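Local coordinates for protein ATP-dependent kinase YFH7 (Saccharomyces cerevisiae, PDB 2GA8) that acts as an ATP-dependent kinase of the P-loop type and could be involved in endoplasmic reticulum membrane assembly, at residues 221-224 and 225-228; 50-53 and 54-58. All coordinates share one frame; numbering follows the deposited sequence.

Contact 1 (221-224 and 225-228); sequences SVFE and KLSK
The short helix 222-227 holds this contact, and its first and second turns meet through Phe223, Leu226 and Ser227. Ser221 is the N-cap. Its OG accepts from Glu224 N at 3.2 Å. Its carbonyl O takes Lys225 N at 3.1 Å, with the N-H nearly straight at 167°. Val222 O takes Leu226 N in the same i to i+4 pattern.

Phe223 O is gripped twice by one residue. Ser227 N donates at 3.0 Å and Ser227 OG at 2.6 Å, from opposite faces of the carbonyl plane. The hydroxyl can fold back this way because OG lies beside its own backbone N, chi1 -66°. Leu226 and Phe223 run side by side. Leu226 CD2 meets the ring at its edge, in plane, 3.5 Å from Phe223 CD1. Val222 CG1 lies over one face of the ring, toward its rim. With an alanine in place of Leu226 the ring edge loses CD2, and the gap would probably let the ring shift.

Glu224 and Lys228 also lie alongside. Glu224 OE2 is 4.7 Å from Lys228 NZ, with no contact between the charges. Lys225 makes a salt bridge with Asp16 of helix 4-17, and Lys228 with Glu64, so their charge is probably balanced there. Backbone bonds and serine hydroxyls hold the turn, and Ser227 OG is also hydrogen-bonded to Tyr52 OH of helix 47-58.

Contact 2 (50-53 and 54-58); sequences EKYH and TFLSE
Two backbone bonds share the shortest sound length: Leu56 N donates to Tyr52 O, and Thr54 N to Glu50 O, both at 2.9 Å. The N-H angle of the first is 158°. Thr54 OG1 also lies 3.0 Å from Glu50 O. Phe55 N bonds to Lys51 O, and Ser57 N to His53 O.

The same i to i+4 spacing brings Leu56 onto the Tyr52 ring. Leu56 CG sits over one face, 4.1 Å from the ring centroid and 18° off the normal, a CH-pi contact displaced toward the rim. The methyls spread along one side of the ring. Leu56 CD1 reaches Tyr52 CE2 at 3.6 Å, and Leu56 CD2 lies toward the hydroxyl end, 3.8 Å from Tyr52 OH. That hydroxyl is hydrogen-bonded to Ser227 OG of helix 222-227. The ring swings over to this side because Tyr52 CG is turned away from its backbone N, chi1 -172°.

These residues belong to the last turns of helix 47-58, which follows the P-loop helix 37-43 in the chain. The helix is amphipathic here: Tyr52 is buried, whereas Glu50 and Thr54 are exposed. Phe55 meets Tyr52 from another direction. Its CD2 is 4.0 Å from Tyr52 CE1, and the two side chains cross at a slant. Phe55 also stacks with the ring of His59. His53 sends NE2 to the carbonyl O of Ile153, which ties the helix to the loop before strand 156-160.

From the N terminus, the chain passes the P-loop and reaches helix 47-58, where contact 2 closes over successive turns. Contact 1 comes much later, in helix 222-227. The two are in series and neither nests nor crosses; each is local and closes no long loop. They nevertheless touch in space, with centres about 11 Å apart. Ser227 OG and Tyr52 OH, 2.8 Å apart, form a probable hydrogen bond. Phe223 packs against Tyr52 edge-to-face and also meets the Phe55 ring. Helix 4-17 reaches the same cluster through Leu12, which touches Phe223. Nearby, strands 65-66 and 230-231 pair in parallel just after the two helices.

Contact 1 (221-224 and 225-228)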
# COMPACT_ATOMS: atom_id res chain seq x y z
N SER A 221 22.83 -13.64 11.74
CA SER A 221 21.95 -13.94 10.62
C SER A 221 20.61 -13.21 10.78
O SER A 221 19.92 -13.41 11.77
CB SER A 221 21.70 -15.44 10.53
OG SER A 221 20.66 -15.73 9.62
N VAL A 222 20.25 -12.38 9.80
CA VAL A 222 18.99 -11.66 9.88
C VAL A 222 17.81 -12.64 9.85
O VAL A 222 16.82 -12.45 10.55
CB VAL A 222 18.85 -10.63 8.72
CG1 VAL A 222 18.78 -11.33 7.38
CG2 VAL A 222 17.60 -9.77 8.95
N PHE A 223 17.93 -13.70 9.07
CA PHE A 223 16.84 -14.68 9.01
C PHE A 223 16.69 -15.46 10.31
O PHE A 223 15.57 -15.83 10.69
CB PHE A 223 17.04 -15.62 7.82
CG PHE A 223 16.92 -14.94 6.48
CD1 PHE A 223 16.00 -13.91 6.29
CD2 PHE A 223 17.71 -15.34 5.41
CE1 PHE A 223 15.86 -13.30 5.05
CE2 PHE A 223 17.58 -14.74 4.16
CZ PHE A 223 16.65 -13.71 3.98
N GLU A 224 17.80 -15.73 10.98
CA GLU A 224 17.77 -16.45 12.25
C GLU A 224 17.05 -15.57 13.28
O GLU A 224 16.16 -16.03 14.00
CB GLU A 224 19.20 -16.72 12.74
CG GLU A 224 19.29 -17.48 14.05
CD GLU A 224 19.12 -18.97 13.87
OE1 GLU A 224 19.84 -19.55 13.03
OE2 GLU A 224 18.27 -19.57 14.57
N LYS A 225 17.43 -14.30 13.33
CA LYS A 225 16.82 -13.36 14.27
C LYS A 225 15.32 -13.19 14.04
O LYS A 225 14.53 -13.23 14.99
CB LYS A 225 17.50 -11.99 14.14
CG LYS A 225 18.97 -12.00 14.46
CD LYS A 225 19.55 -10.62 14.22
CE LYS A 225 21.05 -10.60 14.37
NZ LYS A 225 21.59 -9.26 14.02
N LEU A 226 14.92 -13.00 12.79
CA LEU A 226 13.50 -12.81 12.52
C LEU A 226 12.70 -14.08 12.82
O LEU A 226 11.58 -14.01 13.33
CB LEU A 226 13.29 -12.37 11.06
CG LEU A 226 13.49 -13.35 9.91
CD1 LEU A 226 12.25 -14.24 9.77
CD2 LEU A 226 13.71 -12.57 8.62
N SER A 227 13.28 -15.24 12.51
CA SER A 227 12.62 -16.52 12.73
C SER A 227 12.28 -16.79 14.18
O SER A 227 11.29 -17.44 14.48
CB SER A 227 13.48 -17.67 12.20
OG SER A 227 13.61 -17.61 10.79
N LYS A 228 13.10 -16.26 15.09
CA LYS A 228 12.89 -16.46 16.52
C LYS A 228 12.08 -15.35 17.17
O LYS A 228 11.86 -15.39 18.38
CB LYS A 228 14.25 -16.56 17.23
CG LYS A 228 15.13 -17.72 16.79
CD LYS A 228 14.48 -19.06 17.08
CE LYS A 228 15.43 -20.21 16.80
NZ LYS A 228 14.74 -21.52 16.94

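Contact 2 (50-53 and 54-58)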
# COMPACT_ATOMS: atom_id res chain seq x y z
N GLU A 50 12.19 -15.73 -1.42
CA GLU A 50 12.97 -16.86 -1.92
C GLU A 50 14.21 -17.08 -1.05
O GLU A 50 14.55 -18.22 -0.72
CB GLU A 50 13.38 -16.63 -3.38
CG GLU A 50 12.26 -16.95 -4.35
CD GLU A 50 12.59 -16.55 -5.78
OE1 GLU A 50 13.74 -16.80 -6.21
OE2 GLU A 50 11.70 -16.00 -6.47
N LYS A 51 14.88 -16.00 -0.69
CA LYS A 51 16.06 -16.09 0.16
C LYS A 51 15.67 -16.71 1.49
O LYS A 51 16.40 -17.55 2.04
CB LYS A 51 16.66 -14.70 0.41
CG LYS A 51 17.37 -14.09 -0.77
CD LYS A 51 17.73 -12.64 -0.47
CE LYS A 51 18.63 -12.05 -1.54
NZ LYS A 51 19.96 -12.72 -1.57
N TYR A 52 14.52 -16.31 2.02
CA TYR A 52 14.08 -16.85 3.29
C TYR A 52 13.76 -18.34 3.19
O TYR A 52 14.08 -19.12 4.08
CB TYR A 52 12.84 -16.10 3.80
CG TYR A 52 12.45 -16.49 5.20
CD1 TYR A 52 13.34 -16.32 6.27
CD2 TYR A 52 11.20 -17.05 5.48
CE1 TYR A 52 13.00 -16.70 7.56
CE2 TYR A 52 10.84 -17.43 6.77
CZ TYR A 52 11.75 -17.25 7.80
OH TYR A 52 11.41 -17.62 9.08
N HIS A 53 13.11 -18.73 2.10
CA HIS A 53 12.76 -20.13 1.90
C HIS A 53 14.02 -20.99 1.81
O HIS A 53 14.08 -22.09 2.34
CB HIS A 53 11.90 -20.28 0.65
CG HIS A 53 10.57 -19.60 0.74
ND1 HIS A 53 9.87 -19.18 -0.37
CD2 HIS A 53 9.82 -19.26 1.82
CE1 HIS A 53 8.74 -18.61 0.02
NE2 HIS A 53 8.69 -18.65 1.34
N THR A 54 15.04 -20.46 1.13
CA THR A 54 16.30 -21.16 0.99
C THR A 54 16.93 -21.32 2.37
O THR A 54 17.52 -22.36 2.69
CB THR A 54 17.26 -20.38 0.07
OG1 THR A 54 16.70 -20.27 -1.24
CG2 THR A 54 18.62 -21.08 -0.02
N PHE A 55 16.80 -20.29 3.19
CA PHE A 55 17.34 -20.32 4.55
C PHE A 55 16.66 -21.43 5.35
O PHE A 55 17.33 -22.21 6.04
CB PHE A 55 17.10 -18.96 5.22
CG PHE A 55 17.37 -18.97 6.70
CD1 PHE A 55 18.67 -18.92 7.19
CD2 PHE A 55 16.31 -19.02 7.61
CE1 PHE A 55 18.92 -18.94 8.56
CE2 PHE A 55 16.55 -19.04 8.98
CZ PHE A 55 17.86 -18.99 9.46
N LEU A 56 15.34 -21.50 5.26
CA LEU A 56 14.57 -22.51 5.99
C LEU A 56 14.93 -23.94 5.59
O LEU A 56 14.81 -24.85 6.40
CB LEU A 56 13.07 -22.29 5.79
CG LEU A 56 12.50 -20.99 6.36
CD1 LEU A 56 11.03 -20.90 6.01
CD2 LEU A 56 12.72 -20.94 7.87
N SER A 57 15.37 -24.11 4.35
CA SER A 57 15.75 -25.43 3.85
C SER A 57 16.78 -26.10 4.76
O SER A 57 16.69 -27.30 5.01
CB SER A 57 16.34 -25.30 2.44
OG SER A 57 17.04 -26.48 2.08
N GLU A 58 17.75 -25.34 5.24
CA GLU A 58 18.79 -25.91 6.09
C GLU A 58 18.65 -25.54 7.57
O GLU A 58 19.46 -25.95 8.40
CB GLU A 58 20.17 -25.51 5.54
CG GLU A 58 20.28 -25.82 4.05
CD GLU A 58 21.70 -25.71 3.52
OE1 GLU A 58 22.51 -24.98 4.12
OE2 GLU A 58 21.99 -26.34 2.48